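Long-range contacts in natural killer cell receptor Ly49C (Mus musculus, PDB 3C8J), which serves on mouse natural killer cells as a disulfide-linked homodimeric receptor that recognises class I MHC molecules: residues I95-W101 with C186-Y191; C104-C108 with Y191-G195; P114-I118 with W137-S141; I118-L124 with K158-K162. The protein carries 4 engineered substitutions. One frame throughout, in Å; residues are numbered along the deposited sequence.

All four contacts lie in the C-type lectin-like domain. Interactions 1 and 2 have centres about 9 Å apart and share Tyr-191 on strand 190-197, which first pairs with the chain near residue 99 and is then cross-linked to helix 101-110. Interaction 3, its centre about 8 Å from that of interaction 2, lies deepest: Leu-116 N hydrogen-bonds to Ile-193 O (2.8 Å) and Trp-101 NE1 of interaction 1 to Ile-138 O (2.8 Å). Interaction 4 continues from it through Ile-118 to the far side of the chain's centre, about 22 Å between centres from interaction 1. Interaction 1 includes residues 97-99, and interaction 4 takes in the start of residues 161-170, both implicated in MHC class I binding.

Interaction 1: residues I95-W101 with C186-Y191; sequences IMNKTTW and CNIPYY
The carbonyl oxygen Thr-99 O is gripped from several directions: Tyr-190 N donates to it over 2.8 Å, Pro-189 CA sends in a C-H...O contact, and Trp-137 NE1 adds a weak hydrogen bond. Proline suits its place because, lacking an N-H to offer, it meets the neighbouring chain through CA and CB. The return bond, Thr-99 N to Tyr-190 O (2.8 Å), makes Thr-99 and Tyr-190 an antiparallel hydrogen-bonded pair, and Lys-98 CA brings a further C-H up to the same Tyr-190 O at 3.1 Å. Farther along, Trp-101 N points almost straight at Cys-186 O (2.8 Å, 173° at the hydrogen). Here the first helix of the C-type lectin-like domain begins: Thr-100 is its N-cap, with OG1 taking the N-H of Gly-103, while its CG2 leans on Asn-187 O. Cys-186 is itself tied by a disulfide to Cys-173. At the other end the Tyr-191 ring carries the packing. Met-96, its chain bent at chi2 and chi3, curls back to set SD over one ring face, 4.5 Å from the centroid and 13° off the normal, in a Met-aromatic contact. A flexible thioether can follow an aromatic face in this way, and CE lies over the same ring near CE1. Asn-97 C sits at the ring edge. The aliphatic part of Lys-98 approaches obliquely, CG being 3.9 Å from Tyr-191 CE2, and its extended chain carries the ammonium group away from the contact; residues 97-99 are implicated in MHC class I binding.

Interaction 2: residues C104-C108 with Y191-G195; sequences CKANC and YCICG
Two neighbouring disulfides form this buried contact, stapling the first helix of the C-type lectin-like domain, 101-110, to its last strand, 190-197. A covalent link between these two elements is a hallmark of the fold, and here it is doubled. The spacing of the cysteines matches the two kinds of secondary structure. Cys-104 and Cys-108 are one helical turn apart, as their bond from Cys-108 N to Cys-104 O confirms, and thus present their sulfurs on the same side of the helix. Cys-192 and Cys-194 are alternate residues of a strand and likewise face the helix, whereas Ile-193 between them turns its side chain the other way, toward Phe-94 and Tyr-136. The axes of the segments 104-108 and 191-195 come within 8.5 Å and run at 43° to one another, close enough for half-cystines to span the gap. In the first bridge both sulfurs stand trans to their own backbone nitrogens; in the second, both sit beside the nitrogen instead. Small, compact sulfur bridges suit this enclosed site, where Ile-95 packs on Cys-194 and Ile-115 on Cys-104. The two bridges also twist in opposite senses: Cys-104 to Cys-192 is right-handed, with chi3 77°, and Cys-108 to Cys-194 left-handed, with chi3 -93°. They lie so close that Cys-108 SG touches Cys-192 SG of the other bridge at 3.8 Å.

Interaction 3: residues P114-I118 with W137-S141; sequences PILKI and WIGLS
Ile-138 meets Leu-116 and Ile-118 with different branches. Its CG2 meets Leu-116 CD2 at 4.1 Å, the two side chains passing at a slant. Its other arm reaches CD1 to CD1 of Ile-118 (3.9 Å), these chains crossing at roughly a right angle. The Ile-138 arm can do this because CG1 lies between the backbone nitrogen and carbonyl carbon (chi1 63°). A beta-branched residue suits this place, its CG2 and CD1 serving separate neighbours. Ile-115 lays its extended arm, CG1 anti to the backbone N, along the backbone from Ile-138 to Gly-139: CG1 lies 3.5 Å from Gly-139 N and CD1 3.6 Å from Ile-138 O. Gly-139 centres an inverse gamma turn, and Gly-139 N donates to Leu-116 O over 2.6 Å, in the carbonyl plane and on a lone pair. Glycine suits this tight turn, which sits close against the chain at Ile-115 and Leu-116. In the C-type lectin-like fold, this core contact places the connection between helices 101-110 and 121-130 against strand 136-143: Ile-115 packs on Trp-101 and Cys-104, Leu-116 and Ile-118 reach Leu-127, and Ile-118 also touches Leu-176 of strand 173-176.

Interaction 4: residues I118-L124 with K158-K162; sequences IEDEDEL and KLDMK
Lys-158 N donates to Glu-119 O over 2.9 Å, a backbone bond that joins the approach to helix 121-130 with the approach to helix 160-164. Ser-157 strengthens the junction, since its OG is hydrogen-bonded to Ile-118 O and to Leu-159 N. Glu-119 is held through its N-H as well, which points almost straight (171°) at Glu-123 OE2, 2.8 Å from Glu-119 N, and meets it nearly along the carboxylate C-O axis. Glu-123 reaches back with an extended chain, and its OE1 forms a salt bridge with Lys-90 and a hydrogen bond with Tyr-92 OH, so the buried carboxylate has partners on both oxygens. Asp-120, a short acidic residue suited to a helix start, is the N-cap; its OD1 accepts a weak bond from Glu-123 N. Outward of this network, Leu-159 wedges between the segments with its two methyls divided. CD1 lies over the backbone at the helix start, near Asp-120 C and Glu-121 N, while CD2 goes to Ile-118 CG2 at 3.5 Å. Beyond it Lys-162 sends an extended chain across Glu-121 and Leu-124 at about right angles to both. Its NZ lies 3.7 Å from Leu-124 CD2 and makes a long salt bridge of 3.8 Å with Glu-121 OE1, a length that suggests a weak attraction. A lysine serves both neighbours, its CD meeting the Glu-121 carboxylate and its ammonium end reaching Leu-124. The contact belongs to the C-type lectin-like domain, joining its second helix to the short helix 160-164, which overlaps residues 161-170, implicated in MHC class I binding.

Interaction 1: residues I95-W101 with C186-Y191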
loop_
_atom_site.group_PDB
_atom_site.type_symbol
_atom_site.label_atom_id
_atom_site.label_comp_id
_atom_site.label_asym_id
_atom_site.label_seq_id
_atom_site.Cartn_x
_atom_site.Cartn_y
_atom_site.Cartn_z
ATOM N N ILE A 95 11.435 -1.936 -10.978
ATOM C CA ILE A 95 12.192 -1.461 -12.121
ATOM C C ILE A 95 12.106 -2.500 -13.234
ATOM O O ILE A 95 12.624 -3.619 -13.116
ATOM C CB ILE A 95 13.649 -1.134 -11.738
ATOM C CG1 ILE A 95 13.650 -0.195 -10.534
ATOM C CG2 ILE A 95 14.390 -0.505 -12.923
ATOM C CD1 ILE A 95 14.954 0.455 -10.259
ATOM N N MET A 96 11.439 -2.097 -14.311
ATOM C CA MET A 96 11.002 -2.985 -15.380
ATOM C C MET A 96 11.931 -3.005 -16.603
ATOM O O MET A 96 11.471 -3.088 -17.744
ATOM C CB MET A 96 9.565 -2.605 -15.763
ATOM C CG MET A 96 8.574 -2.745 -14.601
ATOM S SD MET A 96 8.414 -4.391 -13.842
ATOM C CE MET A 96 7.251 -5.249 -14.923
ATOM N N ASN A 97 13.240 -2.892 -16.343
ATOM C CA ASN A 97 14.317 -3.189 -17.308
ATOM C C ASN A 97 15.101 -4.342 -16.752
ATOM O O ASN A 97 15.298 -4.418 -15.541
ATOM C CB ASN A 97 15.329 -2.048 -17.445
ATOM C CG ASN A 97 14.687 -0.714 -17.610
ATOM O OD1 ASN A 97 14.190 -0.134 -16.641
ATOM N ND2 ASN A 97 14.711 -0.190 -18.836
ATOM N N LYS A 98 15.602 -5.202 -17.630
ATOM C CA LYS A 98 16.365 -6.355 -17.216
ATOM C C LYS A 98 17.832 -5.976 -17.071
ATOM O O LYS A 98 18.515 -5.725 -18.066
ATOM C CB LYS A 98 16.199 -7.487 -18.223
ATOM C CG LYS A 98 14.774 -8.043 -18.329
ATOM C CD LYS A 98 14.648 -8.960 -19.566
ATOM C CE LYS A 98 13.378 -9.812 -19.546
ATOM N NZ LYS A 98 13.217 -10.458 -20.878
ATOM N N THR A 99 18.299 -5.919 -15.824
ATOM C CA THR A 99 19.716 -5.709 -15.533
ATOM C C THR A 99 20.253 -6.895 -14.739
ATOM O O THR A 99 19.468 -7.733 -14.288
ATOM C CB THR A 99 19.987 -4.410 -14.713
ATOM O OG1 THR A 99 19.671 -4.627 -13.330
ATOM C CG2 THR A 99 19.204 -3.221 -15.259
ATOM N N THR A 100 21.582 -6.947 -14.570
ATOM C CA THR A 100 22.239 -7.882 -13.643
ATOM C C THR A 100 21.800 -7.550 -12.228
ATOM O O THR A 100 21.199 -6.498 -12.007
ATOM C CB THR A 100 23.796 -7.773 -13.671
ATOM O OG1 THR A 100 24.204 -6.546 -13.060
ATOM C CG2 THR A 100 24.354 -7.866 -15.090
ATOM N N TRP A 101 22.096 -8.423 -11.271
ATOM C CA TRP A 101 21.781 -8.147 -9.873
ATOM C C TRP A 101 22.509 -6.895 -9.416
ATOM O O TRP A 101 21.913 -5.995 -8.865
ATOM C CB TRP A 101 22.163 -9.325 -8.978
ATOM C CG TRP A 101 21.779 -9.128 -7.545
ATOM C CD1 TRP A 101 20.594 -9.455 -6.966
ATOM C CD2 TRP A 101 22.583 -8.551 -6.513
ATOM N NE1 TRP A 101 20.607 -9.126 -5.636
ATOM C CE2 TRP A 101 21.818 -8.562 -5.333
ATOM C CE3 TRP A 101 23.884 -8.034 -6.469
ATOM C CZ2 TRP A 101 22.307 -8.081 -4.115
ATOM C CZ3 TRP A 101 24.368 -7.545 -5.259
ATOM C CH2 TRP A 101 23.569 -7.565 -4.101
ATOM N N CYS A 186 24.245 -14.199 -10.857
ATOM C CA CYS A 186 23.931 -12.774 -10.644
ATOM C C CYS A 186 23.982 -11.900 -11.909
ATOM O O CYS A 186 23.542 -10.753 -11.891
ATOM C CB CYS A 186 24.851 -12.201 -9.565
ATOM S SG CYS A 186 24.741 -13.101 -7.995
ATOM N N ASN A 187 24.520 -12.447 -12.996
ATOM C CA ASN A 187 24.651 -11.718 -14.253
ATOM C C ASN A 187 23.456 -11.870 -15.182
ATOM O O ASN A 187 23.437 -11.286 -16.270
ATOM C CB ASN A 187 25.918 -12.153 -15.005
ATOM C CG ASN A 187 27.173 -11.478 -14.487
ATOM O OD1 ASN A 187 27.109 -10.592 -13.626
ATOM N ND2 ASN A 187 28.325 -11.894 -15.010
ATOM N N ILE A 188 22.473 -12.667 -14.779
ATOM C CA ILE A 188 21.281 -12.819 -15.601
ATOM C C ILE A 188 20.444 -11.524 -15.588
ATOM O O ILE A 188 20.155 -10.977 -14.523
ATOM C CB ILE A 188 20.447 -14.055 -15.201
ATOM C CG1 ILE A 188 21.299 -15.320 -15.334
ATOM C CG2 ILE A 188 19.191 -14.172 -16.088
ATOM C CD1 ILE A 188 20.562 -16.608 -15.072
ATOM N N PRO A 189 20.092 -11.019 -16.784
ATOM C CA PRO A 189 19.318 -9.792 -16.878
ATOM C C PRO A 189 17.866 -10.029 -16.455
ATOM O O PRO A 189 17.090 -10.641 -17.203
ATOM C CB PRO A 189 19.391 -9.432 -18.372
ATOM C CG PRO A 189 20.329 -10.405 -19.007
ATOM C CD PRO A 189 20.402 -11.584 -18.111
ATOM N N TYR A 190 17.514 -9.559 -15.260
ATOM C CA TYR A 190 16.153 -9.652 -14.766
ATOM C C TYR A 190 15.622 -8.282 -14.362
ATOM O O TYR A 190 16.355 -7.287 -14.303
ATOM C CB TYR A 190 16.074 -10.581 -13.550
ATOM C CG TYR A 190 16.169 -12.051 -13.849
ATOM C CD1 TYR A 190 16.719 -12.921 -12.903
ATOM C CD2 TYR A 190 15.731 -12.583 -15.071
ATOM C CE1 TYR A 190 16.826 -14.285 -13.151
ATOM C CE2 TYR A 190 15.829 -13.962 -15.341
ATOM C CZ TYR A 190 16.378 -14.809 -14.364
ATOM O OH TYR A 190 16.519 -16.175 -14.586
ATOM N N TYR A 191 14.339 -8.241 -14.053
ATOM C CA TYR A 191 13.753 -7.063 -13.437
ATOM C C TYR A 191 14.321 -6.906 -12.021
ATOM O O TYR A 191 15.200 -7.657 -11.598
ATOM C CB TYR A 191 12.253 -7.220 -13.367
ATOM C CG TYR A 191 11.566 -7.345 -14.690
ATOM C CD1 TYR A 191 10.440 -8.152 -14.823
ATOM C CD2 TYR A 191 12.013 -6.635 -15.809
ATOM C CE1 TYR A 191 9.768 -8.254 -16.036
ATOM C CE2 TYR A 191 11.353 -6.736 -17.035
ATOM C CZ TYR A 191 10.227 -7.546 -17.141
ATOM O OH TYR A 191 9.558 -7.660 -18.345
#

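Interaction 2: residues C104-C108 with Y191-G195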
loop_
_atom_site.group_PDB
_atom_site.type_symbol
_atom_site.label_atom_id
_atom_site.label_comp_id
_atom_site.label_asym_id
_atom_site.label_seq_id
_atom_site.Cartn_x
_atom_site.Cartn_y
_atom_site.Cartn_z
ATOM N N CYS A 104 20.874 -3.904 -10.487
ATOM C CA CYS A 104 19.662 -3.731 -9.707
ATOM C C CYS A 104 19.978 -3.050 -8.382
ATOM O O CYS A 104 19.363 -2.041 -8.023
ATOM C CB CYS A 104 18.994 -5.079 -9.484
ATOM S SG CYS A 104 17.609 -5.039 -8.336
ATOM N N LYS A 105 20.955 -3.585 -7.664
ATOM C CA LYS A 105 21.458 -2.897 -6.489
ATOM C C LYS A 105 21.809 -1.443 -6.836
ATOM O O LYS A 105 21.398 -0.515 -6.133
ATOM C CB LYS A 105 22.683 -3.611 -5.894
ATOM C CG LYS A 105 23.221 -2.885 -4.674
ATOM C CD LYS A 105 24.212 -3.668 -3.887
ATOM C CE LYS A 105 24.811 -2.743 -2.834
ATOM N NZ LYS A 105 25.922 -3.390 -2.086
ATOM N N ALA A 106 22.565 -1.259 -7.917
ATOM C CA ALA A 106 22.999 0.067 -8.345
ATOM C C ALA A 106 21.805 1.006 -8.542
ATOM O O ALA A 106 21.756 2.067 -7.920
ATOM C CB ALA A 106 23.831 -0.022 -9.602
ATOM N N ASN A 107 20.841 0.600 -9.377
ATOM C CA ASN A 107 19.697 1.448 -9.700
ATOM C C ASN A 107 18.942 1.856 -8.471
ATOM O O ASN A 107 18.589 3.018 -8.315
ATOM C CB ASN A 107 18.723 0.754 -10.651
ATOM C CG ASN A 107 19.198 0.757 -12.094
ATOM O OD1 ASN A 107 20.391 0.924 -12.388
ATOM N ND2 ASN A 107 18.255 0.555 -13.014
ATOM N N CYS A 108 18.690 0.882 -7.600
ATOM C CA CYS A 108 17.960 1.112 -6.364
ATOM C C CYS A 108 18.660 2.177 -5.508
ATOM O O CYS A 108 17.989 3.059 -4.972
ATOM C CB CYS A 108 17.797 -0.193 -5.583
ATOM S SG CYS A 108 16.544 -1.397 -6.172
ATOM N N TYR A 191 14.339 -8.241 -14.053
ATOM C CA TYR A 191 13.753 -7.063 -13.437
ATOM C C TYR A 191 14.321 -6.906 -12.021
ATOM O O TYR A 191 15.200 -7.657 -11.598
ATOM C CB TYR A 191 12.253 -7.220 -13.367
ATOM C CG TYR A 191 11.566 -7.345 -14.690
ATOM C CD1 TYR A 191 10.440 -8.152 -14.823
ATOM C CD2 TYR A 191 12.013 -6.635 -15.809
ATOM C CE1 TYR A 191 9.768 -8.254 -16.036
ATOM C CE2 TYR A 191 11.353 -6.736 -17.035
ATOM C CZ TYR A 191 10.227 -7.546 -17.141
ATOM O OH TYR A 191 9.558 -7.660 -18.345
ATOM N N CYS A 192 13.791 -5.944 -11.284
ATOM C CA CYS A 192 14.409 -5.516 -10.062
ATOM C C CYS A 192 13.382 -4.842 -9.156
ATOM O O CYS A 192 12.581 -4.028 -9.630
ATOM C CB CYS A 192 15.515 -4.547 -10.446
ATOM S SG CYS A 192 16.291 -3.700 -9.135
ATOM N N ILE A 193 13.404 -5.196 -7.869
ATOM C CA ILE A 193 12.519 -4.587 -6.870
ATOM C C ILE A 193 13.281 -3.847 -5.780
ATOM O O ILE A 193 14.126 -4.433 -5.103
ATOM C CB ILE A 193 11.603 -5.613 -6.154
ATOM C CG1 ILE A 193 10.948 -6.564 -7.161
ATOM C CG2 ILE A 193 10.538 -4.867 -5.339
ATOM C CD1 ILE A 193 9.970 -7.553 -6.553
ATOM N N CYS A 194 12.959 -2.569 -5.599
ATOM C CA CYS A 194 13.544 -1.784 -4.521
ATOM C C CYS A 194 12.503 -1.645 -3.433
ATOM O O CYS A 194 11.325 -1.543 -3.731
ATOM C CB CYS A 194 13.948 -0.395 -5.013
ATOM S SG CYS A 194 14.890 -0.318 -6.553
ATOM N N GLY A 195 12.916 -1.630 -2.173
ATOM C CA GLY A 195 11.956 -1.501 -1.095
ATOM C C GLY A 195 12.446 -0.657 0.062
ATOM O O GLY A 195 13.633 -0.567 0.279
#

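Interaction 3: residues P114-I118 with W137-S141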
loop_
_atom_site.group_PDB
_atom_site.type_symbol
_atom_site.label_atom_id
_atom_site.label_comp_id
_atom_site.label_asym_id
_atom_site.label_seq_id
_atom_site.Cartn_x
_atom_site.Cartn_y
_atom_site.Cartn_z
ATOM N N PRO A 114 16.813 1.104 -1.304
ATOM C CA PRO A 114 17.721 -0.003 -1.636
ATOM C C PRO A 114 17.019 -1.278 -2.138
ATOM O O PRO A 114 15.823 -1.445 -1.954
ATOM C CB PRO A 114 18.474 -0.249 -0.316
ATOM C CG PRO A 114 18.114 0.963 0.596
ATOM C CD PRO A 114 16.734 1.344 0.150
ATOM N N ILE A 115 17.787 -2.160 -2.776
ATOM C CA ILE A 115 17.258 -3.415 -3.318
ATOM C C ILE A 115 16.488 -4.177 -2.239
ATOM O O ILE A 115 16.867 -4.165 -1.072
ATOM C CB ILE A 115 18.384 -4.238 -4.032
ATOM C CG1 ILE A 115 17.850 -5.484 -4.745
ATOM C CG2 ILE A 115 19.561 -4.562 -3.086
ATOM C CD1 ILE A 115 18.952 -6.280 -5.490
ATOM N N LEU A 116 15.399 -4.828 -2.628
ATOM C CA LEU A 116 14.425 -5.350 -1.668
ATOM C C LEU A 116 14.931 -6.317 -0.617
ATOM O O LEU A 116 15.607 -7.300 -0.913
ATOM C CB LEU A 116 13.234 -5.969 -2.385
ATOM C CG LEU A 116 12.094 -6.459 -1.491
ATOM C CD1 LEU A 116 11.394 -5.322 -0.780
ATOM C CD2 LEU A 116 11.129 -7.285 -2.282
ATOM N N LYS A 117 14.571 -6.008 0.625
ATOM C CA LYS A 117 14.615 -6.961 1.715
ATOM C C LYS A 117 13.185 -7.395 2.043
ATOM O O LYS A 117 12.296 -6.565 2.194
ATOM C CB LYS A 117 15.325 -6.341 2.923
ATOM C CG LYS A 117 14.957 -6.938 4.271
ATOM C CD LYS A 117 16.196 -7.375 5.047
ATOM C CE LYS A 117 15.872 -7.469 6.504
ATOM N NZ LYS A 117 16.879 -8.276 7.208
ATOM N N ILE A 118 12.963 -8.703 2.117
ATOM C CA ILE A 118 11.637 -9.241 2.435
ATOM C C ILE A 118 11.648 -9.707 3.882
ATOM O O ILE A 118 12.525 -10.463 4.264
ATOM C CB ILE A 118 11.216 -10.400 1.496
ATOM C CG1 ILE A 118 11.201 -9.922 0.036
ATOM C CG2 ILE A 118 9.837 -10.885 1.868
ATOM C CD1 ILE A 118 10.709 -10.953 -0.998
ATOM N N TRP A 137 15.062 -9.500 -9.368
ATOM C CA TRP A 137 16.144 -9.549 -8.406
ATOM C C TRP A 137 15.658 -8.943 -7.086
ATOM O O TRP A 137 14.886 -7.973 -7.077
ATOM C CB TRP A 137 17.345 -8.780 -8.924
ATOM C CG TRP A 137 18.068 -9.444 -10.061
ATOM C CD1 TRP A 137 18.310 -8.906 -11.288
ATOM C CD2 TRP A 137 18.675 -10.763 -10.077
ATOM N NE1 TRP A 137 19.028 -9.790 -12.065
ATOM C CE2 TRP A 137 19.266 -10.933 -11.348
ATOM C CE3 TRP A 137 18.768 -11.804 -9.149
ATOM C CZ2 TRP A 137 19.931 -12.108 -11.718
ATOM C CZ3 TRP A 137 19.438 -12.967 -9.515
ATOM C CH2 TRP A 137 20.010 -13.109 -10.790
ATOM N N ILE A 138 16.076 -9.553 -5.978
ATOM C CA ILE A 138 15.825 -8.996 -4.650
ATOM C C ILE A 138 17.151 -8.968 -3.888
ATOM O O ILE A 138 18.133 -9.554 -4.344
ATOM C CB ILE A 138 14.704 -9.740 -3.880
ATOM C CG1 ILE A 138 15.084 -11.193 -3.598
ATOM C CG2 ILE A 138 13.406 -9.687 -4.650
ATOM C CD1 ILE A 138 14.060 -11.902 -2.711
ATOM N N GLY A 139 17.190 -8.263 -2.756
ATOM C CA GLY A 139 18.448 -8.017 -2.046
ATOM C C GLY A 139 18.906 -9.185 -1.190
ATOM O O GLY A 139 19.142 -9.029 0.010
ATOM N N LEU A 140 19.018 -10.359 -1.801
ATOM C CA LEU A 140 19.572 -11.513 -1.135
ATOM C C LEU A 140 20.617 -12.146 -2.039
ATOM O O LEU A 140 20.285 -12.680 -3.108
ATOM C CB LEU A 140 18.480 -12.519 -0.759
ATOM C CG LEU A 140 18.934 -13.829 -0.096
ATOM C CD1 LEU A 140 19.564 -13.542 1.227
ATOM C CD2 LEU A 140 17.750 -14.755 0.089
ATOM N N SER A 141 21.875 -12.071 -1.603
ATOM C CA SER A 141 23.006 -12.555 -2.395
ATOM C C SER A 141 23.960 -13.391 -1.567
ATOM O O SER A 141 23.970 -13.300 -0.339
ATOM C CB SER A 141 23.756 -11.373 -3.004
ATOM O OG SER A 141 24.197 -10.477 -1.996
#

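Interaction 4: residues I118-L124 with K158-K162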
loop_
_atom_site.group_PDB
_atom_site.type_symbol
_atom_site.label_atom_id
_atom_site.label_comp_id
_atom_site.label_asym_id
_atom_site.label_seq_id
_atom_site.Cartn_x
_atom_site.Cartn_y
_atom_site.Cartn_z
ATOM N N ILE A 118 12.963 -8.703 2.117
ATOM C CA ILE A 118 11.637 -9.241 2.435
ATOM C C ILE A 118 11.648 -9.707 3.882
ATOM O O ILE A 118 12.525 -10.463 4.264
ATOM C CB ILE A 118 11.216 -10.400 1.496
ATOM C CG1 ILE A 118 11.201 -9.922 0.036
ATOM C CG2 ILE A 118 9.837 -10.885 1.868
ATOM C CD1 ILE A 118 10.709 -10.953 -0.998
ATOM N N GLU A 119 10.681 -9.234 4.671
ATOM C CA GLU A 119 10.650 -9.497 6.112
ATOM C C GLU A 119 10.007 -10.822 6.475
ATOM O O GLU A 119 10.533 -11.563 7.305
ATOM C CB GLU A 119 9.968 -8.365 6.888
ATOM C CG GLU A 119 10.645 -7.012 6.760
ATOM C CD GLU A 119 12.047 -6.953 7.371
ATOM O OE1 GLU A 119 12.534 -7.975 7.943
ATOM O OE2 GLU A 119 12.670 -5.862 7.278
ATOM N N ASP A 120 8.868 -11.109 5.858
ATOM C CA ASP A 120 8.124 -12.323 6.162
ATOM C C ASP A 120 7.357 -12.885 4.966
ATOM O O ASP A 120 7.354 -12.278 3.878
ATOM C CB ASP A 120 7.211 -12.120 7.383
ATOM C CG ASP A 120 6.366 -10.879 7.288
ATOM O OD1 ASP A 120 6.305 -10.242 6.225
ATOM O OD2 ASP A 120 5.729 -10.543 8.299
ATOM N N GLU A 121 6.749 -14.060 5.178
ATOM C CA GLU A 121 5.992 -14.769 4.152
ATOM C C GLU A 121 4.766 -14.006 3.693
ATOM O O GLU A 121 4.297 -14.213 2.575
ATOM C CB GLU A 121 5.570 -16.160 4.638
ATOM C CG GLU A 121 6.644 -17.236 4.502
ATOM C CD GLU A 121 6.081 -18.564 4.014
ATOM O OE1 GLU A 121 5.368 -18.563 2.973
ATOM O OE2 GLU A 121 6.350 -19.606 4.666
ATOM N N ASP A 122 4.236 -13.142 4.549
ATOM C CA ASP A 122 3.098 -12.308 4.174
ATOM C C ASP A 122 3.498 -11.309 3.099
ATOM O O ASP A 122 2.789 -11.143 2.090
ATOM C CB ASP A 122 2.528 -11.569 5.388
ATOM C CG ASP A 122 1.744 -12.487 6.326
ATOM O OD1 ASP A 122 1.260 -11.979 7.372
ATOM O OD2 ASP A 122 1.604 -13.705 6.019
ATOM N N GLU A 123 4.632 -10.648 3.327
ATOM C CA GLU A 123 5.189 -9.721 2.371
ATOM C C GLU A 123 5.599 -10.436 1.086
ATOM O O GLU A 123 5.262 -9.971 -0.000
ATOM C CB GLU A 123 6.363 -8.948 2.963
ATOM C CG GLU A 123 6.907 -7.922 1.984
ATOM C CD GLU A 123 8.067 -7.123 2.505
ATOM O OE1 GLU A 123 8.196 -5.977 2.041
ATOM O OE2 GLU A 123 8.847 -7.622 3.352
ATOM N N LEU A 124 6.308 -11.558 1.197
ATOM C CA LEU A 124 6.654 -12.337 0.003
ATOM C C LEU A 124 5.415 -12.607 -0.884
ATOM O O LEU A 124 5.396 -12.270 -2.074
ATOM C CB LEU A 124 7.363 -13.656 0.361
ATOM C CG LEU A 124 7.534 -14.709 -0.757
ATOM C CD1 LEU A 124 8.171 -14.151 -2.030
ATOM C CD2 LEU A 124 8.324 -15.891 -0.279
ATOM N N LYS A 158 12.563 -13.219 8.546
ATOM C CA LYS A 158 11.772 -14.365 8.980
ATOM C C LYS A 158 11.545 -15.390 7.874
ATOM O O LYS A 158 10.847 -16.379 8.052
ATOM C CB LYS A 158 10.478 -13.905 9.630
ATOM C CG LYS A 158 10.709 -13.489 11.060
ATOM C CD LYS A 158 9.882 -12.285 11.435
ATOM C CE LYS A 158 10.463 -11.605 12.667
ATOM N NZ LYS A 158 10.895 -12.558 13.736
ATOM N N LEU A 159 12.167 -15.146 6.734
ATOM C CA LEU A 159 12.165 -16.080 5.640
ATOM C C LEU A 159 13.343 -17.009 5.768
ATOM O O LEU A 159 13.332 -18.099 5.205
ATOM C CB LEU A 159 12.273 -15.320 4.327
ATOM C CG LEU A 159 11.053 -15.187 3.431
ATOM C CD1 LEU A 159 9.769 -15.052 4.216
ATOM C CD2 LEU A 159 11.263 -14.017 2.508
ATOM N N ASP A 160 14.360 -16.567 6.503
ATOM C CA ASP A 160 15.634 -17.288 6.605
ATOM C C ASP A 160 15.422 -18.765 6.926
ATOM O O ASP A 160 16.027 -19.626 6.284
ATOM C CB ASP A 160 16.585 -16.625 7.622
ATOM C CG ASP A 160 17.088 -15.251 7.164
ATOM O OD1 ASP A 160 17.112 -14.972 5.946
ATOM O OD2 ASP A 160 17.465 -14.441 8.032
ATOM N N MET A 161 14.554 -19.042 7.903
ATOM C CA MET A 161 14.199 -20.410 8.282
ATOM C C MET A 161 13.799 -21.258 7.075
ATOM O O MET A 161 14.371 -22.335 6.843
ATOM C CB MET A 161 13.078 -20.417 9.325
ATOM C CG MET A 161 13.578 -20.418 10.754
ATOM S SD MET A 161 13.007 -21.895 11.615
ATOM C CE MET A 161 14.199 -22.051 12.971
ATOM N N LYS A 162 12.826 -20.754 6.318
ATOM C CA LYS A 162 12.359 -21.388 5.090
ATOM C C LYS A 162 13.464 -21.415 4.020
ATOM O O LYS A 162 13.696 -22.447 3.382
ATOM C CB LYS A 162 11.102 -20.667 4.586
ATOM C CG LYS A 162 10.566 -21.121 3.229
ATOM C CD LYS A 162 9.658 -20.042 2.613
ATOM C CE LYS A 162 9.440 -20.256 1.121
ATOM N NZ LYS A 162 8.253 -19.516 0.647
#